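Local coordinates for putative type VI secretion protein (Escherichia coli, PDB 3U66) that is the cytoplasmic domain of SciP/TssL, a component of the type VI secretion system attached to the inner membrane, where it probably helps build the membrane-associated part of the apparatus, at residues A34-R37 / R38-L42. Numbering follows the deposited sequence.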
loop_
_atom_site.group_PDB
_atom_site.type_symbol
_atom_site.label_atom_id
_atom_site.label_comp_id
_atom_site.label_asym_id
_atom_site.label_seq_id
_atom_site.Cartn_x
_atom_site.Cartn_y
_atom_site.Cartn_z
ATOM N N ALA A 34 -10.084 -18.705 -1.672
ATOM C CA ALA A 34 -11.204 -18.030 -2.328
ATOM C C ALA A 34 -10.958 -16.515 -2.349
ATOM O O ALA A 34 -11.318 -15.848 -3.325
ATOM C CB ALA A 34 -12.499 -18.345 -1.597
ATOM N N LEU A 35 -10.328 -15.985 -1.271
ATOM C CA LEU A 35 -9.968 -14.574 -1.127
ATOM C C LEU A 35 -8.827 -14.198 -2.080
ATOM O O LEU A 35 -8.891 -13.135 -2.695
ATOM C CB LEU A 35 -9.598 -14.242 0.330
ATOM C CG LEU A 35 -9.440 -12.756 0.662
ATOM C CD1 LEU A 35 -10.783 -12.103 0.921
ATOM C CD2 LEU A 35 -8.512 -12.559 1.838
ATOM N N TYR A 36 -7.807 -15.071 -2.213
ATOM C CA TYR A 36 -6.665 -14.883 -3.112
ATOM C C TYR A 36 -7.113 -14.744 -4.573
ATOM O O TYR A 36 -6.531 -13.955 -5.320
ATOM C CB TYR A 36 -5.672 -16.053 -2.973
ATOM C CG TYR A 36 -4.322 -15.798 -3.611
ATOM C CD1 TYR A 36 -3.297 -15.177 -2.901
ATOM C CD2 TYR A 36 -4.056 -16.202 -4.917
ATOM C CE1 TYR A 36 -2.049 -14.950 -3.478
ATOM C CE2 TYR A 36 -2.814 -15.974 -5.509
ATOM C CZ TYR A 36 -1.812 -15.346 -4.785
ATOM O OH TYR A 36 -0.585 -15.121 -5.369
ATOM N N ARG A 37 -8.141 -15.493 -4.952
ATOM C CA ARG A 37 -8.700 -15.516 -6.286
ATOM C C ARG A 37 -9.402 -14.216 -6.569
ATOM O O ARG A 37 -9.185 -13.646 -7.624
ATOM C CB ARG A 37 -9.697 -16.665 -6.397
ATOM C CG ARG A 37 -9.066 -18.035 -6.490
ATOM C CD ARG A 37 -10.136 -19.022 -6.859
ATOM N NE ARG A 37 -10.026 -19.485 -8.241
ATOM C CZ ARG A 37 -10.465 -18.807 -9.304
ATOM N NH1 ARG A 37 -10.992 -17.601 -9.162
ATOM N NH2 ARG A 37 -10.364 -19.336 -10.513
ATOM N N ARG A 38 -10.247 -13.740 -5.640
ATOM C CA ARG A 38 -10.965 -12.467 -5.718
ATOM C C ARG A 38 -9.951 -11.334 -5.775
ATOM O O ARG A 38 -10.086 -10.460 -6.628
ATOM C CB ARG A 38 -11.901 -12.303 -4.515
ATOM C CG ARG A 38 -13.207 -11.583 -4.844
ATOM C CD ARG A 38 -13.277 -10.177 -4.273
ATOM N NE ARG A 38 -13.455 -10.188 -2.820
ATOM C CZ ARG A 38 -13.942 -9.176 -2.109
ATOM N NH1 ARG A 38 -14.323 -8.052 -2.712
ATOM N NH2 ARG A 38 -14.056 -9.276 -0.793
ATOM N N ALA A 39 -8.891 -11.405 -4.934
ATOM C CA ALA A 39 -7.782 -10.447 -4.898
ATOM C C ALA A 39 -7.149 -10.329 -6.282
ATOM O O ALA A 39 -7.036 -9.219 -6.791
ATOM C CB ALA A 39 -6.737 -10.892 -3.887
ATOM N N CYS A 40 -6.785 -11.477 -6.900
ATOM C CA CYS A 40 -6.197 -11.589 -8.235
ATOM C C CYS A 40 -7.057 -10.901 -9.300
ATOM O O CYS A 40 -6.538 -10.090 -10.073
ATOM C CB CYS A 40 -5.960 -13.054 -8.582
ATOM S SG CYS A 40 -4.424 -13.742 -7.917
ATOM N N GLN A 41 -8.378 -11.210 -9.316
ATOM C CA GLN A 41 -9.356 -10.658 -10.259
ATOM C C GLN A 41 -9.485 -9.145 -10.124
ATOM O O GLN A 41 -9.627 -8.447 -11.127
ATOM C CB GLN A 41 -10.739 -11.337 -10.120
ATOM C CG GLN A 41 -10.770 -12.851 -10.380
ATOM C CD GLN A 41 -9.948 -13.312 -11.566
ATOM O OE1 GLN A 41 -10.202 -12.954 -12.725
ATOM N NE2 GLN A 41 -8.939 -14.129 -11.296
ATOM N N LEU A 42 -9.403 -8.648 -8.882
ATOM C CA LEU A 42 -9.458 -7.229 -8.556
ATOM C C LEU A 42 -8.232 -6.467 -9.114
ATOM O O LEU A 42 -8.385 -5.387 -9.701
ATOM C CB LEU A 42 -9.574 -7.070 -7.041
ATOM C CG LEU A 42 -10.764 -6.229 -6.594
ATOM C CD1 LEU A 42 -11.239 -6.692 -5.246
ATOM C CD2 LEU A 42 -10.397 -4.673 -6.510
#
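Y36 and C40 lie one turn apart on the alpha helix 32-52, whose i to i+4 backbone ladder runs from A39 N to L35 O at 2.8 Å, from C40 N to Y36 O at 2.9 Å and from Q41 N to R37 O at 3.1 Å, after a weak first rung from R38 N to A34 O. On the inward side of this amphipathic helix in an all-helical fold, the two side chains make a sulfur-aromatic contact. The Y36 ring leaves CB opposite the backbone N (chi1 -167°), beside the carbonyl carbon, and C40 SG meets it obliquely, 4.4 Å from the ring centroid and 41° off the ring normal. Tyrosine suits this place because its flat ring packs edge-to-face with W88 while OH, at the far end, makes weak hydrogen bonds to the backbone carbonyls of D91 and P92. The small, polarisable cysteine sets its sulfur obliquely to that ring and also packs against L93 and H96 of helix 93-98. A39, buried, needs no more than a methyl group to meet L93 and W88, whereas L35 turns its branched end to L23 of helix 7-24 and to W88. R37 and Q41 line the exposed side, where long polar chains can meet solvent; Q41 CG lies close to the R37 carbonyl oxygen. Within the sulfur-aromatic pair, the closest approach is Y36 CE2 to C40 SG, 3.7 Å.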